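Local coordinates for transferrin binding protein B (PDB 3PQU) that probably captures host transferrin at the bacterial outer surface as a membrane-attached lipoprotein, serving iron acquisition by a porcine pathogen, at residues I88-L94 with D150-Y154; L94-T99 with V126-Y131; K166-Y172 with E232-D238; L242-R248 with V260-I266. All coordinates share one frame. Residue numbers count along the deposited sequence, not the author numbering.

Contact 1: residues I88-L94 with D150-Y154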
# COMPACT_ATOMS: atom_id res chain seq x y z
N ILE A 88 -12.54 0.61 12.32
CA ILE A 88 -13.27 1.16 11.18
C ILE A 88 -13.14 2.68 11.16
O ILE A 88 -13.35 3.35 12.18
CB ILE A 88 -14.76 0.72 11.23
CG1 ILE A 88 -14.87 -0.81 11.30
CG2 ILE A 88 -15.53 1.25 10.04
CD1 ILE A 88 -14.35 -1.54 10.03
N PRO A 89 -12.78 3.26 10.01
CA PRO A 89 -12.56 4.71 10.01
C PRO A 89 -13.78 5.49 10.49
O PRO A 89 -14.89 5.18 10.06
CB PRO A 89 -12.27 5.04 8.53
CG PRO A 89 -11.72 3.76 7.96
CD PRO A 89 -12.40 2.63 8.73
N HIS A 90 -13.58 6.49 11.36
CA HIS A 90 -14.66 7.35 11.85
C HIS A 90 -15.74 6.68 12.73
O HIS A 90 -16.63 7.36 13.24
CB HIS A 90 -15.30 8.12 10.67
CG HIS A 90 -14.35 9.05 9.99
ND1 HIS A 90 -14.05 10.30 10.48
CD2 HIS A 90 -13.61 8.91 8.86
CE1 HIS A 90 -13.17 10.89 9.68
NE2 HIS A 90 -12.89 10.07 8.69
N LEU A 91 -15.68 5.36 12.93
CA LEU A 91 -16.74 4.68 13.70
C LEU A 91 -16.89 5.26 15.12
O LEU A 91 -18.00 5.52 15.59
CB LEU A 91 -16.51 3.16 13.75
CG LEU A 91 -17.65 2.38 14.45
CD1 LEU A 91 -18.97 2.50 13.67
CD2 LEU A 91 -17.31 0.90 14.70
N LYS A 92 -15.76 5.47 15.79
CA LYS A 92 -15.74 6.05 17.13
C LYS A 92 -16.26 7.48 17.11
O LYS A 92 -17.08 7.86 17.95
CB LYS A 92 -14.32 6.03 17.70
CG LYS A 92 -14.15 6.83 18.99
CD LYS A 92 -14.48 6.01 20.22
CE LYS A 92 -14.49 6.88 21.49
NZ LYS A 92 -13.35 7.84 21.53
N GLU A 93 -15.80 8.28 16.15
CA GLU A 93 -16.27 9.65 15.99
C GLU A 93 -17.78 9.70 15.83
O GLU A 93 -18.44 10.52 16.46
CB GLU A 93 -15.64 10.31 14.76
CG GLU A 93 -14.38 11.11 14.98
CD GLU A 93 -13.87 11.72 13.67
OE1 GLU A 93 -14.69 11.99 12.76
OE2 GLU A 93 -12.65 11.93 13.55
N LEU A 94 -18.33 8.87 14.94
CA LEU A 94 -19.78 8.85 14.69
C LEU A 94 -20.55 8.44 15.96
O LEU A 94 -21.58 9.04 16.29
CB LEU A 94 -20.11 7.91 13.54
CG LEU A 94 -19.65 8.32 12.12
CD1 LEU A 94 -20.02 7.25 11.12
CD2 LEU A 94 -20.27 9.65 11.70
N ASP A 150 -25.13 10.53 7.50
CA ASP A 150 -23.84 11.20 7.64
C ASP A 150 -22.78 10.14 7.77
O ASP A 150 -22.86 9.30 8.67
CB ASP A 150 -23.80 12.07 8.91
CG ASP A 150 -22.55 12.93 8.97
OD1 ASP A 150 -21.94 13.07 10.05
OD2 ASP A 150 -22.18 13.47 7.92
N GLY A 151 -21.79 10.15 6.89
CA GLY A 151 -20.77 9.12 6.95
C GLY A 151 -19.80 9.18 5.80
O GLY A 151 -19.65 10.24 5.19
N TYR A 152 -19.18 8.04 5.49
CA TYR A 152 -18.06 7.98 4.55
C TYR A 152 -18.12 6.75 3.66
O TYR A 152 -18.63 5.69 4.06
CB TYR A 152 -16.76 7.95 5.34
CG TYR A 152 -16.58 9.11 6.27
CD1 TYR A 152 -15.79 10.20 5.92
CD2 TYR A 152 -17.23 9.13 7.50
CE1 TYR A 152 -15.63 11.29 6.80
CE2 TYR A 152 -17.08 10.21 8.37
CZ TYR A 152 -16.29 11.28 8.01
OH TYR A 152 -16.16 12.33 8.89
N ILE A 153 -17.60 6.89 2.46
CA ILE A 153 -17.33 5.74 1.59
C ILE A 153 -15.82 5.55 1.65
O ILE A 153 -15.08 6.53 1.62
CB ILE A 153 -17.75 6.03 0.16
CG1 ILE A 153 -19.25 6.45 0.11
CG2 ILE A 153 -17.46 4.82 -0.74
CD1 ILE A 153 -20.25 5.44 0.72
N TYR A 154 -15.33 4.32 1.74
CA TYR A 154 -13.89 4.15 1.88
C TYR A 154 -13.42 2.77 1.45
O TYR A 154 -14.22 1.84 1.30
CB TYR A 154 -13.47 4.39 3.34
CG TYR A 154 -13.72 3.16 4.22
CD1 TYR A 154 -12.68 2.30 4.58
CD2 TYR A 154 -15.00 2.85 4.64
CE1 TYR A 154 -12.92 1.17 5.37
CE2 TYR A 154 -15.25 1.72 5.43
CZ TYR A 154 -14.20 0.88 5.78
OH TYR A 154 -14.44 -0.22 6.55
O HOH W 1 -17.41 12.49 11.88
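A type II turn from Ile88 to Leu91, closed by Leu91 N to Ile88 O at 3.2 Å, leads straight into a short helix, with His90 at its N-cap position and Leu94 N reaching back to His90 O at 2.8 Å. This piece lies over one face of strand 150-154 without any backbone pairing: CA of Leu94 is 7.8 Å from CA of Gly151, and CA of Pro89 is 8.3 Å from CA of Tyr154, so side chains fill the gap. At the middle, the His90 and Tyr152 rings stack face to face, centroids 3.7 Å apart and planes only 8° from parallel. The imidazole is held at both nitrogens: ND1 of His90 donates to OE1 of Glu93 at 2.9 Å, while NE2 bonds to Glu45 of the adjoining strand. Water 1 links the same Glu93 OE1 (2.9 Å) to Tyr152 OH (3.2 Å). Further along, Pro89 CD sits over the face of the Tyr154 ring, 4.1 Å from its centroid, in a CH-pi contact, and Ile88 CD1 comes within 3.7 Å of Tyr154 OH. At the other end Leu94 CD2 rests 4.0 Å from Asp150 O. Strand 150-157 is the central strand of a five-stranded antiparallel sheet, and this helix packed on the sheet face belongs to the N-lobe handle domain of TbpB.

Contact 2: residues L94-T99 with V126-Y131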
# COMPACT_ATOMS: atom_id res chain seq x y z
N LEU A 94 -18.33 8.87 14.94
CA LEU A 94 -19.78 8.85 14.69
C LEU A 94 -20.55 8.44 15.96
O LEU A 94 -21.58 9.04 16.29
CB LEU A 94 -20.11 7.91 13.54
CG LEU A 94 -19.65 8.32 12.12
CD1 LEU A 94 -20.02 7.25 11.12
CD2 LEU A 94 -20.27 9.65 11.70
N ASN A 95 -20.06 7.43 16.66
CA ASN A 95 -20.63 7.02 17.95
C ASN A 95 -20.63 8.10 19.02
O ASN A 95 -21.61 8.25 19.75
CB ASN A 95 -19.99 5.73 18.47
CG ASN A 95 -20.65 4.49 17.89
OD1 ASN A 95 -21.83 4.22 18.16
ND2 ASN A 95 -19.92 3.74 17.07
N ASP A 96 -19.54 8.87 19.11
CA ASP A 96 -19.47 9.93 20.11
C ASP A 96 -20.49 11.05 19.88
O ASP A 96 -20.97 11.61 20.83
CB ASP A 96 -18.06 10.54 20.20
CG ASP A 96 -17.02 9.55 20.73
OD1 ASP A 96 -17.41 8.46 21.22
OD2 ASP A 96 -15.81 9.86 20.64
N LYS A 97 -20.81 11.38 18.63
CA LYS A 97 -21.70 12.52 18.37
C LYS A 97 -23.17 12.15 18.04
O LYS A 97 -24.01 13.04 17.81
CB LYS A 97 -21.14 13.40 17.24
CG LYS A 97 -21.21 12.76 15.84
CD LYS A 97 -20.51 13.67 14.80
CE LYS A 97 -20.54 13.07 13.39
NZ LYS A 97 -21.93 12.83 12.85
N THR A 98 -23.48 10.87 17.98
CA THR A 98 -24.78 10.45 17.48
C THR A 98 -25.91 10.76 18.46
O THR A 98 -25.76 10.65 19.68
CB THR A 98 -24.82 8.94 17.13
OG1 THR A 98 -26.09 8.61 16.56
CG2 THR A 98 -24.63 8.08 18.40
N THR A 99 -27.06 11.16 17.94
CA THR A 99 -28.23 11.26 18.80
C THR A 99 -29.27 10.27 18.29
O THR A 99 -30.38 10.19 18.82
CB THR A 99 -28.84 12.65 18.76
OG1 THR A 99 -29.22 12.93 17.41
CG2 THR A 99 -27.85 13.71 19.26
N VAL A 126 -19.40 3.64 6.32
CA VAL A 126 -19.64 3.72 7.74
C VAL A 126 -20.46 4.98 7.93
O VAL A 126 -20.13 6.03 7.38
CB VAL A 126 -18.30 3.76 8.50
CG1 VAL A 126 -17.32 4.72 7.82
CG2 VAL A 126 -18.52 4.10 9.96
N PHE A 127 -21.56 4.88 8.66
CA PHE A 127 -22.47 6.02 8.69
C PHE A 127 -23.46 6.03 9.85
O PHE A 127 -23.72 4.99 10.48
CB PHE A 127 -23.23 6.09 7.36
CG PHE A 127 -24.34 5.06 7.24
CD1 PHE A 127 -25.65 5.39 7.55
CD2 PHE A 127 -24.06 3.76 6.82
CE1 PHE A 127 -26.68 4.43 7.46
CE2 PHE A 127 -25.07 2.80 6.72
CZ PHE A 127 -26.39 3.14 7.04
N ASP A 128 -23.98 7.22 10.12
CA ASP A 128 -25.07 7.44 11.06
C ASP A 128 -26.32 7.62 10.20
O ASP A 128 -26.34 8.45 9.30
CB ASP A 128 -24.79 8.69 11.91
CG ASP A 128 -25.85 8.96 12.98
OD1 ASP A 128 -27.03 8.65 12.76
OD2 ASP A 128 -25.52 9.51 14.04
N GLU A 129 -27.34 6.81 10.43
CA GLU A 129 -28.54 6.87 9.58
C GLU A 129 -29.20 8.25 9.60
O GLU A 129 -29.80 8.66 8.61
CB GLU A 129 -29.56 5.84 10.05
CG GLU A 129 -30.87 5.88 9.30
CD GLU A 129 -31.83 4.79 9.78
OE1 GLU A 129 -31.40 3.62 9.89
OE2 GLU A 129 -33.01 5.10 10.05
N SER A 130 -29.15 8.95 10.72
CA SER A 130 -29.86 10.22 10.81
C SER A 130 -29.21 11.17 11.78
O SER A 130 -29.40 11.05 13.00
CB SER A 130 -31.34 10.01 11.19
OG SER A 130 -32.06 11.23 11.08
N TYR A 131 -28.49 12.15 11.24
CA TYR A 131 -27.70 13.09 12.02
C TYR A 131 -27.90 14.53 11.53
O TYR A 131 -27.79 14.82 10.34
CB TYR A 131 -26.19 12.73 11.97
CG TYR A 131 -25.32 13.77 12.66
CD1 TYR A 131 -25.24 13.82 14.06
CD2 TYR A 131 -24.61 14.71 11.93
CE1 TYR A 131 -24.47 14.79 14.70
CE2 TYR A 131 -23.82 15.68 12.56
CZ TYR A 131 -23.75 15.71 13.94
OH TYR A 131 -22.98 16.66 14.56
O HOH W 2 -23.08 10.50 14.29
O HOH W 3 -27.41 11.09 14.92
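Leu94 looks inward from the helix, its CD1 lying 3.7 Å from both Val126 CG2 and the CA of Phe127, so it covers the strand just before that strand runs out at Asp128. Leu94 O takes a hydrogen bond from water 2 (2.9 Å), which also donates to Asp128 OD2 (2.6 Å) and accepts from Lys97 NZ (3.0 Å). One turn on, Lys97 extends its chain across the gap and sets NZ 3.3 Å from the centroid of the Tyr131 ring, 7° off the normal: a cation-pi contact, with a salt bridge to Asp150 as the ammonium's strongest partner. Here the handle-domain helix passes the end of strand 121-128, where Asp128 forms an Asx turn, its OD1 accepting from Ser130 N at 3.0 Å. Thr98 OG1 then donates to Asp128 OD2 at 2.7 Å. Thr99 N gives its hydrogen to water 3 at 3.0 Å, and that water donates to Asp128 OD2 (2.6 Å) and Ser130 O (2.8 Å).

Contact 3: residues K166-Y172 with E232-D238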
# COMPACT_ATOMS: atom_id res chain seq x y z
N LYS A 166 1.51 -16.27 -10.08
CA LYS A 166 1.86 -16.48 -11.48
C LYS A 166 0.60 -16.94 -12.22
O LYS A 166 -0.26 -17.59 -11.62
CB LYS A 166 2.92 -17.57 -11.59
CG LYS A 166 4.18 -17.31 -10.79
CD LYS A 166 5.07 -16.32 -11.51
CE LYS A 166 5.56 -16.88 -12.83
NZ LYS A 166 6.31 -15.87 -13.62
N GLY A 167 0.49 -16.62 -13.50
CA GLY A 167 -0.65 -17.07 -14.29
C GLY A 167 -1.33 -16.00 -15.12
O GLY A 167 -1.11 -14.80 -14.91
N ASN A 168 -2.16 -16.43 -16.06
CA ASN A 168 -2.85 -15.54 -16.98
C ASN A 168 -4.26 -15.18 -16.54
O ASN A 168 -4.89 -14.29 -17.11
CB ASN A 168 -2.93 -16.17 -18.38
CG ASN A 168 -1.59 -16.19 -19.10
OD1 ASN A 168 -1.19 -17.21 -19.65
ND2 ASN A 168 -0.89 -15.06 -19.09
N LYS A 169 -4.78 -15.89 -15.54
CA LYS A 169 -6.12 -15.58 -15.07
C LYS A 169 -6.37 -16.01 -13.64
O LYS A 169 -6.55 -17.20 -13.37
CB LYS A 169 -7.17 -16.20 -16.00
CG LYS A 169 -8.61 -15.86 -15.64
CD LYS A 169 -9.59 -16.51 -16.60
CE LYS A 169 -11.02 -16.05 -16.35
NZ LYS A 169 -11.96 -16.51 -17.41
N VAL A 170 -6.36 -15.05 -12.74
CA VAL A 170 -6.74 -15.31 -11.35
C VAL A 170 -7.99 -14.48 -11.06
O VAL A 170 -7.99 -13.27 -11.26
CB VAL A 170 -5.62 -14.93 -10.37
CG1 VAL A 170 -6.07 -15.19 -8.92
CG2 VAL A 170 -4.33 -15.70 -10.69
N THR A 171 -9.04 -15.15 -10.58
CA THR A 171 -10.33 -14.50 -10.33
C THR A 171 -10.45 -14.04 -8.88
O THR A 171 -10.12 -14.80 -7.97
CB THR A 171 -11.52 -15.44 -10.66
OG1 THR A 171 -11.55 -15.65 -12.07
CG2 THR A 171 -12.86 -14.81 -10.23
N TYR A 172 -10.90 -12.80 -8.68
CA TYR A 172 -11.20 -12.25 -7.35
C TYR A 172 -12.67 -11.89 -7.35
O TYR A 172 -13.17 -11.38 -8.35
CB TYR A 172 -10.41 -10.96 -7.07
CG TYR A 172 -8.92 -11.15 -6.92
CD1 TYR A 172 -8.30 -11.06 -5.68
CD2 TYR A 172 -8.13 -11.44 -8.02
CE1 TYR A 172 -6.92 -11.24 -5.55
CE2 TYR A 172 -6.76 -11.63 -7.90
CZ TYR A 172 -6.16 -11.54 -6.68
OH TYR A 172 -4.80 -11.74 -6.59
N GLU A 232 -16.52 -8.56 -9.70
CA GLU A 232 -15.69 -9.68 -10.10
C GLU A 232 -14.53 -9.19 -10.95
O GLU A 232 -14.70 -8.32 -11.81
CB GLU A 232 -16.51 -10.74 -10.83
CG GLU A 232 -15.69 -12.01 -11.08
CD GLU A 232 -16.52 -13.18 -11.58
OE1 GLU A 232 -17.74 -13.23 -11.30
OE2 GLU A 232 -15.95 -14.06 -12.26
N PHE A 233 -13.34 -9.72 -10.69
CA PHE A 233 -12.16 -9.37 -11.48
C PHE A 233 -11.40 -10.59 -12.03
O PHE A 233 -11.34 -11.63 -11.37
CB PHE A 233 -11.19 -8.52 -10.66
CG PHE A 233 -11.82 -7.27 -10.10
CD1 PHE A 233 -11.73 -6.07 -10.78
CD2 PHE A 233 -12.49 -7.31 -8.88
CE1 PHE A 233 -12.30 -4.91 -10.26
CE2 PHE A 233 -13.07 -6.16 -8.35
CZ PHE A 233 -12.97 -4.95 -9.05
N ALA A 234 -10.83 -10.44 -13.21
CA ALA A 234 -9.98 -11.47 -13.80
C ALA A 234 -8.58 -10.87 -13.95
O ALA A 234 -8.39 -9.96 -14.75
CB ALA A 234 -10.53 -11.92 -15.16
N VAL A 235 -7.62 -11.33 -13.15
CA VAL A 235 -6.30 -10.71 -13.16
C VAL A 235 -5.30 -11.54 -13.97
O VAL A 235 -5.11 -12.73 -13.69
CB VAL A 235 -5.75 -10.50 -11.73
CG1 VAL A 235 -4.35 -9.88 -11.81
CG2 VAL A 235 -6.69 -9.64 -10.90
N ASP A 236 -4.66 -10.92 -14.95
CA ASP A 236 -3.64 -11.59 -15.76
C ASP A 236 -2.28 -11.13 -15.24
O ASP A 236 -1.70 -10.16 -15.73
CB ASP A 236 -3.82 -11.23 -17.24
CG ASP A 236 -2.79 -11.92 -18.16
OD1 ASP A 236 -1.75 -12.44 -17.70
OD2 ASP A 236 -3.03 -11.91 -19.38
N PHE A 237 -1.77 -11.82 -14.23
CA PHE A 237 -0.55 -11.38 -13.57
C PHE A 237 0.65 -11.44 -14.51
O PHE A 237 1.51 -10.55 -14.50
CB PHE A 237 -0.29 -12.18 -12.29
CG PHE A 237 -1.17 -11.77 -11.12
CD1 PHE A 237 -0.93 -10.58 -10.42
CD2 PHE A 237 -2.22 -12.58 -10.71
CE1 PHE A 237 -1.74 -10.20 -9.34
CE2 PHE A 237 -3.04 -12.22 -9.63
CZ PHE A 237 -2.79 -11.02 -8.94
N ASP A 238 0.71 -12.48 -15.33
CA ASP A 238 1.83 -12.62 -16.27
C ASP A 238 1.94 -11.47 -17.28
O ASP A 238 3.04 -11.09 -17.68
CB ASP A 238 1.77 -13.98 -16.99
CG ASP A 238 2.03 -15.15 -16.04
OD1 ASP A 238 2.37 -14.91 -14.86
OD2 ASP A 238 1.90 -16.31 -16.48
O HOH W 4 4.20 -13.39 -13.51
O HOH W 5 1.99 -17.17 -18.91
O HOH W 6 -13.31 -14.07 -13.54
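Four backbone hydrogen bonds pair these antiparallel strands of the N-lobe beta-barrel: Val170 N to Val235 O (2.8 Å), Val235 N to Val170 O (2.7 Å), Tyr172 N to Phe233 O (3.0 Å) and Phe233 N to Tyr172 O (2.9 Å). Thr171 and Ala234 form the non-hydrogen-bonded pair between them. The two segments stay joined before Val170, in the loop 166-169. Gly167 N donates to Asp238 OD1 at 2.9 Å, Asp238 N returns a bond to Gly167 O at 3.0 Å, and Asn168 ND2 reaches Asp236 OD1 at 3.1 Å; that carboxylate also accepts from Asn239. Water 4 bridges Lys166 NZ (3.3 Å) to Asp238 OD1 (2.7 Å), although the lysine's salt bridge is to Glu334. On the face of Val170, Tyr172, Phe233 and Val235 the packing is apolar and extends to strand 318-326. Tyr172 CE2 meets Val235 CG2 at 3.6 Å, and Val170 CG2 lies 3.8 Å from the edge of the Phe237 ring at CD2. Tyr172 OH, hydrogen-bonded to Ala304, ends 3.2 Å from Phe237 CZ.

Contact 4: residues L242-R248 with V260-I266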
# COMPACT_ATOMS: atom_id res chain seq x y z
N LEU A 242 -5.50 -6.43 -15.83
CA LEU A 242 -6.69 -7.03 -15.26
C LEU A 242 -7.94 -6.40 -15.85
O LEU A 242 -7.92 -5.26 -16.32
CB LEU A 242 -6.69 -6.83 -13.73
CG LEU A 242 -6.87 -5.41 -13.19
CD1 LEU A 242 -8.33 -4.97 -13.17
CD2 LEU A 242 -6.27 -5.32 -11.78
N THR A 243 -9.03 -7.14 -15.78
CA THR A 243 -10.33 -6.61 -16.15
C THR A 243 -11.31 -6.94 -15.04
O THR A 243 -11.00 -7.70 -14.12
CB THR A 243 -10.85 -7.23 -17.46
OG1 THR A 243 -11.04 -8.64 -17.27
CG2 THR A 243 -9.88 -6.98 -18.63
N GLY A 244 -12.51 -6.38 -15.12
CA GLY A 244 -13.52 -6.71 -14.14
C GLY A 244 -14.88 -6.13 -14.47
O GLY A 244 -15.05 -5.41 -15.45
N SER A 245 -15.84 -6.44 -13.60
CA SER A 245 -17.22 -6.04 -13.80
C SER A 245 -17.84 -5.67 -12.45
O SER A 245 -17.56 -6.31 -11.44
CB SER A 245 -18.00 -7.23 -14.40
OG SER A 245 -17.58 -7.48 -15.72
N LEU A 246 -18.69 -4.65 -12.44
CA LEU A 246 -19.42 -4.30 -11.23
C LEU A 246 -20.91 -4.38 -11.49
O LEU A 246 -21.40 -3.79 -12.46
CB LEU A 246 -19.06 -2.88 -10.76
CG LEU A 246 -17.56 -2.54 -10.70
CD1 LEU A 246 -17.38 -1.08 -10.26
CD2 LEU A 246 -16.85 -3.47 -9.75
N TYR A 247 -21.62 -5.08 -10.60
CA TYR A 247 -23.03 -5.40 -10.80
C TYR A 247 -23.92 -4.83 -9.71
O TYR A 247 -23.50 -4.71 -8.55
CB TYR A 247 -23.22 -6.93 -10.79
CG TYR A 247 -22.51 -7.66 -11.89
CD1 TYR A 247 -23.14 -7.88 -13.12
CD2 TYR A 247 -21.23 -8.17 -11.70
CE1 TYR A 247 -22.49 -8.56 -14.15
CE2 TYR A 247 -20.58 -8.87 -12.72
CZ TYR A 247 -21.21 -9.06 -13.94
OH TYR A 247 -20.57 -9.75 -14.94
N ARG A 248 -25.15 -4.49 -10.08
CA ARG A 248 -26.20 -4.14 -9.12
C ARG A 248 -27.20 -5.28 -9.09
O ARG A 248 -27.77 -5.67 -10.13
CB ARG A 248 -26.89 -2.82 -9.52
CG ARG A 248 -28.03 -2.35 -8.59
CD ARG A 248 -28.89 -1.26 -9.25
NE ARG A 248 -29.88 -0.67 -8.35
CZ ARG A 248 -31.15 -1.07 -8.26
NH1 ARG A 248 -31.58 -2.07 -9.01
NH2 ARG A 248 -31.99 -0.48 -7.43
N VAL A 260 -30.54 -8.27 -12.30
CA VAL A 260 -29.11 -8.10 -12.13
C VAL A 260 -28.56 -7.28 -13.30
O VAL A 260 -28.67 -7.70 -14.45
CB VAL A 260 -28.41 -9.46 -12.09
CG1 VAL A 260 -26.88 -9.28 -12.01
CG2 VAL A 260 -28.92 -10.28 -10.91
N THR A 261 -27.99 -6.10 -13.03
CA THR A 261 -27.46 -5.29 -14.12
C THR A 261 -26.00 -4.95 -13.94
O THR A 261 -25.56 -4.62 -12.85
CB THR A 261 -28.29 -4.01 -14.37
OG1 THR A 261 -28.41 -3.27 -13.15
CG2 THR A 261 -29.68 -4.35 -14.89
N LYS A 262 -25.23 -5.05 -15.03
CA LYS A 262 -23.85 -4.63 -14.99
C LYS A 262 -23.79 -3.11 -15.14
O LYS A 262 -24.28 -2.56 -16.12
CB LYS A 262 -23.02 -5.30 -16.09
CG LYS A 262 -21.54 -4.96 -15.99
CD LYS A 262 -20.74 -5.44 -17.21
CE LYS A 262 -20.88 -6.94 -17.40
NZ LYS A 262 -19.96 -7.46 -18.47
N ARG A 263 -23.21 -2.45 -14.14
CA ARG A 263 -23.06 -0.99 -14.15
C ARG A 263 -21.72 -0.54 -14.76
O ARG A 263 -21.64 0.52 -15.36
CB ARG A 263 -23.12 -0.46 -12.72
CG ARG A 263 -24.48 -0.56 -12.06
CD ARG A 263 -25.40 0.50 -12.62
NE ARG A 263 -26.29 1.03 -11.60
CZ ARG A 263 -27.41 1.70 -11.86
NH1 ARG A 263 -27.78 1.90 -13.12
NH2 ARG A 263 -28.17 2.14 -10.87
N TYR A 264 -20.68 -1.35 -14.58
CA TYR A 264 -19.34 -0.95 -15.04
C TYR A 264 -18.49 -2.12 -15.52
O TYR A 264 -18.62 -3.24 -15.00
CB TYR A 264 -18.57 -0.28 -13.90
CG TYR A 264 -18.90 1.16 -13.64
CD1 TYR A 264 -18.40 2.18 -14.47
CD2 TYR A 264 -19.69 1.52 -12.55
CE1 TYR A 264 -18.72 3.51 -14.22
CE2 TYR A 264 -19.99 2.82 -12.30
CZ TYR A 264 -19.50 3.82 -13.13
OH TYR A 264 -19.81 5.12 -12.84
N SER A 265 -17.63 -1.85 -16.50
CA SER A 265 -16.52 -2.73 -16.87
C SER A 265 -15.24 -2.05 -16.43
O SER A 265 -15.11 -0.83 -16.52
CB SER A 265 -16.43 -2.98 -18.40
OG SER A 265 -17.56 -3.68 -18.91
N ILE A 266 -14.24 -2.82 -16.04
CA ILE A 266 -13.02 -2.20 -15.54
C ILE A 266 -11.81 -2.73 -16.29
O ILE A 266 -11.76 -3.91 -16.65
CB ILE A 266 -12.89 -2.46 -14.02
CG1 ILE A 266 -13.90 -1.61 -13.26
CG2 ILE A 266 -11.47 -2.21 -13.56
CD1 ILE A 266 -13.88 -1.82 -11.78
O HOH W 7 -17.46 -6.65 -18.39
O HOH W 8 -30.39 -4.10 -10.91
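Strands 242-248 and 260-266 are the two arms of an antiparallel beta hairpin, and the bonding between them is regular except at one point. Gly244 N meets Ile266 O at 3.0 Å and Ile266 N meets Gly244 O at 2.8 Å; at the other end Arg248 N to Thr261 O (2.8 Å) and Thr261 N to Arg248 O (2.9 Å) close a second pair. Between them lies a classic beta bulge. Leu246 N donates to Tyr264 O at 2.9 Å, but Leu246 O receives two donors, Arg263 N at 2.8 Å and, weakly, Tyr264 N at 3.3 Å. Outside the backbone, water 7 accepts from Lys262 NZ at 2.6 Å, donates to Ser265 OG at 3.0 Å and bonds to Ser245 OG at 2.8 Å, while Ser265 OG also pairs with Glu282. The guanidinium groups of Arg248 and Arg263 come close, NE of Arg248 to NH2 of Arg263 being 4.1 Å, yet Arg248 has a salt bridge to Asp207 and Arg263 a cation-pi contact with Phe289. On the face of Leu246, Tyr264 and Ile266, Leu246 CD1 touches Ile266 CD1 at 3.9 Å. The extra residue at Arg263 thus shifts the register by one while the backbone amides of both bulge residues still find an acceptor in Leu246 O.

How the contacts relate
After several short strands, two of them in the handle sheet, the chain forms helix 91-97, where contacts 1 and 2 both open. Contact 2 closes a short loop when strand 121-128 comes under the end of that helix, and contact 1 closes a longer loop, enclosing contact 2's, when the neighbouring strand 150-157 returns beneath its start. The two share Leu94 and are joined by the Asp150-Lys97 salt bridge, tying one helix to two adjacent strands of the handle sheet. The chain then enters the barrel. Contact 3 closes across 60 residues and contact 4, a hairpin, follows in series; Glu232 O to Ser245 N links them through neighbouring strands. Contacts 1 and 4 stay about 11 Å apart at their nearest atoms.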